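Long-range contact in hyperosmolarity resistance protein Emb (Staphylococcus epidermidis, PDB 6GV5), which mediates adherence of the bacterium to surface-immobilised fibronectin as a giant extracellular matrix binding protein: residues M57-R71 against Y87-N99. Sequence-based numbering, arbitrary orientation.
Sequences MEELKVAVAKASLVR and YEQAIAKGQEIIN
Val64 is the knob at the middle of this contact, set in a hole made by Ile91, Gly94, Gln95 and Ile98. Its CG2 lies 3.9 Å from Gly94 CA, against backbone that carries no side chain. The short segments 57-65 and 87-99 approach to 9.4 Å between axes, consistent with contact at a glycine. Val64 CG1, anti to the backbone N (chi1 171°), turns the other way and meets Gln95 CG at 3.6 Å. Ile98 returns the favour: its CD1 reaches the tip of Val64 and lies against Lys61 CG, with Leu60 and Met57 completing the hole. The side chains of Leu60 and Ile97 cross at about a right angle, meeting through CD2 and CG2. Ile97 also touches Ile111 and Thr114 of helix 108-123, which completes a three-helix bundle with helices 40-65 and 81-99 in the FIVAR part of the chain.

Toward the break at Lys66, Ile91 is a second knob, among Ala63, Val64, Ala67 and Arg71, its CD1 3.6 Å from Ala63 O. Beyond it the Tyr87 ring, covered on one face by Ile91 CG1, pushes its hydroxyl between Ala67 and Val70.

At the polar edge Arg71 grips Glu88 side-on: NE to OE2 at 2.8 Å and NH2 to OE1 at 2.9 Å, both on syn lone pairs, with the two planes only 15° apart. Glu88 OE2 also has a weak hydrogen bond with Tyr76 OH.

At the break Ala67 N bonds to Val64 O, not Ala63 O; a water accepting from Tyr87 OH supplies Ala63 O with a donor, and a second joins Val64 O to Gln95 NE2. The two-pronged salt bridge fixes both charged groups and ties helix 67-71 to the same partner.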
ATOM      1  N   MET A  57      -0.603   0.867  -2.291  1.00 20.25           N
ATOM      2  CA  MET A  57       0.554   1.211  -1.480  1.00 19.87           C
ATOM      3  C   MET A  57       1.266   2.442  -2.032  1.00 19.55           C
ATOM      4  O   MET A  57       1.788   3.258  -1.268  1.00 20.21           O
ATOM      5  CB  MET A  57       1.516   0.031  -1.387  1.00 18.62           C
ATOM      6  CG  MET A  57       1.034  -1.052  -0.449  1.00 20.51           C
ATOM      7  SD  MET A  57       0.784  -0.469   1.239  1.00 21.21           S
ATOM      8  CE  MET A  57       2.461  -0.007   1.646  1.00 23.33           C
ATOM      9  N   GLU A  58       1.317   2.589  -3.365  1.00 20.06           N
ATOM     10  CA  GLU A  58       1.808   3.830  -3.952  1.00 21.91           C
ATOM     11  C   GLU A  58       0.983   5.014  -3.462  1.00 19.45           C
ATOM     12  O   GLU A  58       1.535   6.055  -3.086  1.00 20.90           O
ATOM     13  CB  GLU A  58       1.770   3.750  -5.481  1.00 23.55           C
ATOM     14  CG  GLU A  58       2.816   2.839  -6.085  1.00 28.43           C
ATOM     15  CD  GLU A  58       2.747   2.801  -7.601  1.00 39.73           C
ATOM     16  OE1 GLU A  58       1.707   3.213  -8.158  1.00 40.90           O
ATOM     17  OE2 GLU A  58       3.733   2.364  -8.232  1.00 48.83           O
ATOM     18  N   GLU A  59      -0.351   4.878  -3.493  1.00 20.65           N
ATOM     19  CA  GLU A  59      -1.220   5.947  -3.017  1.00 22.28           C
ATOM     20  C   GLU A  59      -0.969   6.246  -1.546  1.00 18.84           C
ATOM     21  O   GLU A  59      -0.940   7.419  -1.137  1.00 19.43           O
ATOM     22  CB  GLU A  59      -2.683   5.558  -3.201  1.00 25.73           C
ATOM     23  CG  GLU A  59      -3.173   5.436  -4.625  1.00 35.22           C
ATOM     24  CD  GLU A  59      -4.663   5.153  -4.667  1.00 40.77           C
ATOM     25  OE1 GLU A  59      -5.392   5.734  -3.834  1.00 42.75           O
ATOM     26  OE2 GLU A  59      -5.101   4.342  -5.511  1.00 49.27           O
ATOM     27  N   LEU A  60      -0.820   5.205  -0.735  1.00 18.33           N
ATOM     28  CA  LEU A  60      -0.575   5.410   0.686  1.00 17.16           C
ATOM     29  C   LEU A  60       0.765   6.093   0.920  1.00 19.49           C
ATOM     30  O   LEU A  60       0.861   7.017   1.741  1.00 18.79           O
ATOM     31  CB  LEU A  60      -0.634   4.077   1.422  1.00 19.20           C
ATOM     32  CG  LEU A  60      -0.364   4.174   2.930  1.00 19.66           C
ATOM     33  CD1 LEU A  60      -1.431   4.951   3.673  1.00 19.97           C
ATOM     34  CD2 LEU A  60      -0.224   2.764   3.494  1.00 20.79           C
ATOM     35  N   LYS A  61       1.810   5.662   0.205  1.00 18.72           N
ATOM     36  CA  LYS A  61       3.124   6.266   0.391  1.00 19.27           C
ATOM     37  C   LYS A  61       3.117   7.744   0.023  1.00 18.95           C
ATOM     38  O   LYS A  61       3.795   8.548   0.670  1.00 19.90           O
ATOM     39  CB  LYS A  61       4.168   5.508  -0.435  1.00 19.85           C
ATOM     40  CG  LYS A  61       4.608   4.205   0.222  1.00 20.22           C
ATOM     41  CD  LYS A  61       5.575   3.407  -0.650  1.00 21.08           C
ATOM     42  CE  LYS A  61       6.283   2.318   0.156  1.00 23.69           C
ATOM     43  NZ  LYS A  61       7.220   1.520  -0.712  1.00 24.97           N
ATOM     44  N   VAL A  62       2.368   8.127  -1.014  1.00 16.52           N
ATOM     45  CA  VAL A  62       2.256   9.536  -1.368  1.00 19.27           C
ATOM     46  C   VAL A  62       1.518  10.289  -0.275  1.00 18.97           C
ATOM     47  O   VAL A  62       1.932  11.382   0.126  1.00 19.95           O
ATOM     48  CB  VAL A  62       1.555   9.693  -2.725  1.00 21.08           C
ATOM     49  CG1 VAL A  62       1.198  11.156  -2.995  1.00 26.28           C
ATOM     50  CG2 VAL A  62       2.453   9.158  -3.837  1.00 26.48           C
ATOM     51  N   ALA A  63       0.420   9.714   0.230  1.00 19.20           N
ATOM     52  CA  ALA A  63      -0.372  10.406   1.241  1.00 18.47           C
ATOM     53  C   ALA A  63       0.442  10.653   2.498  1.00 18.63           C
ATOM     54  O   ALA A  63       0.310  11.706   3.142  1.00 18.21           O
ATOM     55  CB  ALA A  63      -1.621   9.595   1.582  1.00 18.60           C
ATOM     56  N   VAL A  64       1.290   9.695   2.867  1.00 17.56           N
ATOM     57  CA  VAL A  64       2.129   9.847   4.051  1.00 16.97           C
ATOM     58  C   VAL A  64       3.295  10.786   3.763  1.00 18.61           C
ATOM     59  O   VAL A  64       3.605  11.668   4.563  1.00 19.10           O
ATOM     60  CB  VAL A  64       2.611   8.464   4.528  1.00 18.61           C
ATOM     61  CG1 VAL A  64       3.665   8.599   5.612  1.00 18.63           C
ATOM     62  CG2 VAL A  64       1.433   7.649   5.014  1.00 18.94           C
ATOM     63  N   ALA A  65       3.933  10.628   2.604  1.00 19.20           N
ATOM     64  CA  ALA A  65       5.139  11.392   2.320  1.00 20.12           C
ATOM     65  C   ALA A  65       4.867  12.878   2.163  1.00 21.20           C
ATOM     66  O   ALA A  65       5.783  13.681   2.359  1.00 22.80           O
ATOM     67  CB  ALA A  65       5.818  10.869   1.055  1.00 22.25           C
ATOM     68  N   LYS A  66       3.642  13.263   1.800  1.00 19.17           N
ATOM     69  CA  LYS A  66       3.326  14.668   1.600  1.00 18.47           C
ATOM     70  C   LYS A  66       2.984  15.399   2.900  1.00 17.88           C
ATOM     71  O   LYS A  66       2.598  16.562   2.845  1.00 17.62           O
ATOM     72  CB  LYS A  66       2.163  14.801   0.610  1.00 22.39           C
ATOM     73  CG  LYS A  66       0.823  14.330   1.147  1.00 22.64           C
ATOM     74  CD  LYS A  66      -0.293  14.414   0.100  1.00 28.64           C
ATOM     75  CE  LYS A  66      -0.580  15.840  -0.317  1.00 37.02           C
ATOM     76  NZ  LYS A  66      -1.769  15.907  -1.220  1.00 47.59           N
ATOM     77  N   ALA A  67       3.118  14.766   4.068  1.00 17.65           N
ATOM     78  CA  ALA A  67       2.571  15.358   5.284  1.00 16.19           C
ATOM     79  C   ALA A  67       3.228  16.691   5.627  1.00 16.76           C
ATOM     80  O   ALA A  67       2.555  17.611   6.101  1.00 16.50           O
ATOM     81  CB  ALA A  67       2.713  14.384   6.449  1.00 18.17           C
ATOM     82  N   SER A  68       4.551  16.804   5.456  1.00 16.32           N
ATOM     83  CA  SER A  68       5.203  18.077   5.775  1.00 17.13           C
ATOM     84  C   SER A  68       4.759  19.189   4.831  1.00 17.82           C
ATOM     85  O   SER A  68       4.592  20.334   5.261  1.00 18.57           O
ATOM     86  CB  SER A  68       6.718  17.907   5.747  1.00 18.28           C
ATOM     87  OG  SER A  68       7.158  17.158   6.863  1.00 20.26           O
ATOM     88  N   LEU A  69       4.571  18.882   3.540  1.00 18.48           N
ATOM     89  CA  LEU A  69       4.000  19.863   2.621  1.00 19.73           C
ATOM     90  C   LEU A  69       2.611  20.306   3.071  1.00 19.41           C
ATOM     91  O   LEU A  69       2.278  21.492   3.005  1.00 22.33           O
ATOM     92  CB  LEU A  69       3.919  19.286   1.208  1.00 24.07           C
ATOM     93  CG  LEU A  69       5.049  19.588   0.235  1.00 24.53           C
ATOM     94  CD1 LEU A  69       4.805  18.845  -1.071  1.00 27.27           C
ATOM     95  CD2 LEU A  69       5.165  21.071   0.005  1.00 25.54           C
ATOM     96  N   VAL A  70       1.786  19.357   3.524  1.00 16.82           N
ATOM     97  CA  VAL A  70       0.441  19.671   3.982  1.00 18.63           C
ATOM     98  C   VAL A  70       0.507  20.560   5.218  1.00 17.88           C
ATOM     99  O   VAL A  70      -0.211  21.559   5.320  1.00 19.81           O
ATOM    100  CB  VAL A  70      -0.339  18.371   4.263  1.00 17.42           C
ATOM    101  CG1 VAL A  70      -1.632  18.667   5.025  1.00 19.85           C
ATOM    102  CG2 VAL A  70      -0.641  17.616   2.960  1.00 19.22           C
ATOM    103  N   ARG A  71       1.372  20.206   6.173  1.00 16.05           N
ATOM    104  CA  ARG A  71       1.476  21.014   7.385  1.00 17.01           C
ATOM    105  C   ARG A  71       1.869  22.444   7.071  1.00 18.59           C
ATOM    106  O   ARG A  71       1.418  23.377   7.743  1.00 20.03           O
ATOM    107  CB  ARG A  71       2.475  20.413   8.370  1.00 16.82           C
ATOM    108  CG  ARG A  71       2.051  19.085   8.972  1.00 18.74           C
ATOM    109  CD  ARG A  71       3.015  18.593  10.059  1.00 17.00           C
ATOM    110  NE  ARG A  71       2.746  17.191  10.351  1.00 18.87           N
ATOM    111  CZ  ARG A  71       3.391  16.165   9.820  1.00 19.81           C
ATOM    112  NH1 ARG A  71       4.412  16.362   8.993  1.00 20.03           N
ATOM    113  NH2 ARG A  71       3.005  14.931  10.115  1.00 19.86           N
ATOM    114  N   TYR A  87      -5.364  14.437  11.827  1.00 16.44           N
ATOM    115  CA  TYR A  87      -4.414  14.253  10.739  1.00 15.49           C
ATOM    116  C   TYR A  87      -3.188  13.476  11.215  1.00 16.79           C
ATOM    117  O   TYR A  87      -2.733  12.537  10.557  1.00 15.55           O
ATOM    118  CB  TYR A  87      -4.012  15.606  10.179  1.00 16.15           C
ATOM    119  CG  TYR A  87      -3.127  15.514   8.960  1.00 17.32           C
ATOM    120  CD1 TYR A  87      -3.598  14.958   7.775  1.00 14.80           C
ATOM    121  CD2 TYR A  87      -1.818  15.971   8.993  1.00 15.84           C
ATOM    122  CE1 TYR A  87      -2.783  14.881   6.656  1.00 15.70           C
ATOM    123  CE2 TYR A  87      -1.014  15.911   7.886  1.00 18.08           C
ATOM    124  CZ  TYR A  87      -1.489  15.357   6.729  1.00 17.93           C
ATOM    125  OH  TYR A  87      -0.659  15.285   5.627  1.00 17.48           O
ATOM    126  N   GLU A  88      -2.632  13.841  12.377  1.00 16.89           N
ATOM    127  CA  GLU A  88      -1.440  13.153  12.846  1.00 15.36           C
ATOM    128  C   GLU A  88      -1.734  11.693  13.173  1.00 15.31           C
ATOM    129  O   GLU A  88      -0.883  10.822  12.964  1.00 17.68           O
ATOM    130  CB  GLU A  88      -0.849  13.866  14.062  1.00 18.30           C
ATOM    131  CG  GLU A  88      -0.428  15.284  13.798  1.00 16.74           C
ATOM    132  CD  GLU A  88       0.563  15.430  12.650  1.00 17.91           C
ATOM    133  OE1 GLU A  88       1.193  14.426  12.266  1.00 19.43           O
ATOM    134  OE2 GLU A  88       0.697  16.586  12.162  1.00 19.48           O
ATOM    135  N   GLN A  89      -2.923  11.408  13.722  1.00 16.73           N
ATOM    136  CA  GLN A  89      -3.316  10.026  13.977  0.57 18.37           C
ATOM    137  C   GLN A  89      -3.361   9.229  12.678  1.00 16.04           C
ATOM    138  O   GLN A  89      -2.860   8.099  12.602  1.00 20.20           O
ATOM    139  CB  GLN A  89      -4.685   9.983  14.656  0.57 20.12           C
ATOM    140  CG  GLN A  89      -4.731  10.484  16.088  0.57 21.67           C
ATOM    141  CD  GLN A  89      -6.157  10.626  16.613  0.57 24.83           C
ATOM    142  OE1 GLN A  89      -7.127  10.263  15.939  0.57 27.52           O
ATOM    143  NE2 GLN A  89      -6.289  11.170  17.815  0.57 26.57           N
ATOM    144  N   ALA A  90      -3.983   9.811  11.638  1.00 17.32           N
ATOM    145  CA  ALA A  90      -4.099   9.098  10.362  1.00 17.20           C
ATOM    146  C   ALA A  90      -2.736   8.892   9.716  1.00 16.96           C
ATOM    147  O   ALA A  90      -2.448   7.808   9.188  1.00 18.02           O
ATOM    148  CB  ALA A  90      -5.039   9.855   9.429  1.00 19.28           C
ATOM    149  N   ILE A  91      -1.873   9.918   9.743  1.00 15.82           N
ATOM    150  CA  ILE A  91      -0.536   9.775   9.171  1.00 15.15           C
ATOM    151  C   ILE A  91       0.247   8.696   9.909  1.00 17.80           C
ATOM    152  O   ILE A  91       0.928   7.873   9.292  1.00 17.89           O
ATOM    153  CB  ILE A  91       0.199  11.127   9.204  1.00 16.31           C
ATOM    154  CG1 ILE A  91      -0.373  12.090   8.170  1.00 16.05           C
ATOM    155  CG2 ILE A  91       1.713  10.947   9.014  1.00 18.50           C
ATOM    156  CD1 ILE A  91      -0.193  11.665   6.721  1.00 16.37           C
ATOM    157  N   ALA A  92       0.141   8.665  11.240  1.00 18.11           N
ATOM    158  CA  ALA A  92       0.844   7.655  12.021  1.00 19.75           C
ATOM    159  C   ALA A  92       0.392   6.249  11.658  1.00 20.73           C
ATOM    160  O   ALA A  92       1.215   5.327  11.606  1.00 19.40           O
ATOM    161  CB  ALA A  92       0.635   7.930  13.512  1.00 19.95           C
ATOM    162  N   LYS A  93      -0.907   6.057  11.419  1.00 18.02           N
ATOM    163  CA  LYS A  93      -1.386   4.741  11.000  1.00 18.15           C
ATOM    164  C   LYS A  93      -0.777   4.355   9.656  1.00 19.84           C
ATOM    165  O   LYS A  93      -0.371   3.205   9.449  1.00 20.85           O
ATOM    166  CB  LYS A  93      -2.907   4.731  10.919  1.00 21.94           C
ATOM    167  CG  LYS A  93      -3.625   4.821  12.253  1.00 33.82           C
ATOM    168  CD  LYS A  93      -5.141   4.816  12.050  1.00 45.58           C
ATOM    169  CE  LYS A  93      -5.897   4.974  13.365  1.00 50.10           C
ATOM    170  NZ  LYS A  93      -5.768   3.773  14.238  1.00 54.50           N
ATOM    171  N   GLY A  94      -0.712   5.301   8.723  1.00 18.16           N
ATOM    172  CA  GLY A  94      -0.064   5.010   7.456  1.00 17.42           C
ATOM    173  C   GLY A  94       1.403   4.659   7.608  1.00 20.30           C
ATOM    174  O   GLY A  94       1.899   3.751   6.939  1.00 19.39           O
ATOM    175  N   GLN A  95       2.120   5.379   8.476  1.00 18.59           N
ATOM    176  CA  GLN A  95       3.526   5.086   8.714  1.00 21.29           C
ATOM    177  C   GLN A  95       3.704   3.698   9.306  1.00 22.78           C
ATOM    178  O   GLN A  95       4.656   2.983   8.965  1.00 27.40           O
ATOM    179  CB  GLN A  95       4.123   6.139   9.651  1.00 21.70           C
ATOM    180  CG  GLN A  95       4.276   7.486   9.018  1.00 22.16           C
ATOM    181  CD  GLN A  95       4.610   8.555  10.027  1.00 27.72           C
ATOM    182  OE1 GLN A  95       4.427   8.358  11.232  1.00 30.75           O
ATOM    183  NE2 GLN A  95       5.107   9.692   9.551  1.00 27.87           N
ATOM    184  N   GLU A  96       2.800   3.302  10.199  1.00 23.73           N
ATOM    185  CA  GLU A  96       2.851   1.965  10.784  1.00 27.14           C
ATOM    186  C   GLU A  96       2.804   0.894   9.704  1.00 28.24           C
ATOM    187  O   GLU A  96       3.543  -0.096   9.763  1.00 31.45           O
ATOM    188  CB  GLU A  96       1.695   1.785  11.767  1.00 31.23           C
ATOM    189  CG  GLU A  96       1.731   0.482  12.558  1.00 46.01           C
ATOM    190  CD  GLU A  96       2.769   0.498  13.667  1.00 60.63           C
ATOM    191  OE1 GLU A  96       3.296   1.591  13.977  1.00 65.98           O
ATOM    192  OE2 GLU A  96       3.057  -0.580  14.231  1.00 56.54           O
ATOM    193  N   ILE A  97       1.938   1.073   8.705  1.00 24.98           N
ATOM    194  CA  ILE A  97       1.842   0.097   7.624  1.00 24.42           C
ATOM    195  C   ILE A  97       3.130   0.069   6.811  1.00 26.83           C
ATOM    196  O   ILE A  97       3.698  -1.000   6.552  1.00 28.35           O
ATOM    197  CB  ILE A  97       0.625   0.407   6.733  1.00 26.18           C
ATOM    198  CG1 ILE A  97      -0.663   0.210   7.525  1.00 27.06           C
ATOM    199  CG2 ILE A  97       0.646  -0.470   5.495  1.00 28.01           C
ATOM    200  CD1 ILE A  97      -1.906   0.706   6.826  1.00 29.18           C
ATOM    201  N   ILE A  98       3.596   1.240   6.380  1.00 23.67           N
ATOM    202  CA  ILE A  98       4.758   1.308   5.496  1.00 25.11           C
ATOM    203  C   ILE A  98       5.992   0.732   6.182  1.00 32.13           C
ATOM    204  O   ILE A  98       6.780   0.002   5.571  1.00 34.11           O
ATOM    205  CB  ILE A  98       4.997   2.756   5.037  1.00 27.18           C
ATOM    206  CG1 ILE A  98       3.851   3.234   4.143  1.00 21.82           C
ATOM    207  CG2 ILE A  98       6.339   2.862   4.322  1.00 30.18           C
ATOM    208  CD1 ILE A  98       3.779   4.727   4.020  1.00 22.76           C
ATOM    209  N   ASN A  99       6.185   1.056   7.455  1.00 31.12           N
ATOM    210  CA  ASN A  99       7.387   0.664   8.172  1.00 32.86           C
ATOM    211  C   ASN A  99       7.279  -0.706   8.825  1.00 35.78           C
ATOM    212  O   ASN A  99       8.247  -1.157   9.446  1.00 42.20           O
ATOM    213  CB  ASN A  99       7.712   1.723   9.236  1.00 35.40           C
ATOM    214  CG  ASN A  99       7.986   3.083   8.634  1.00 40.32           C
ATOM    215  OD1 ASN A  99       8.726   3.204   7.660  1.00 46.37           O
ATOM    216  ND2 ASN A  99       7.379   4.117   9.205  1.00 46.07           N
TER
HETATM  217  O   HOH W   1      -1.508  13.741   3.613  1.00 17.99           O
HETATM  218  O   HOH W   2       5.028  11.441   7.003  1.00 26.57           O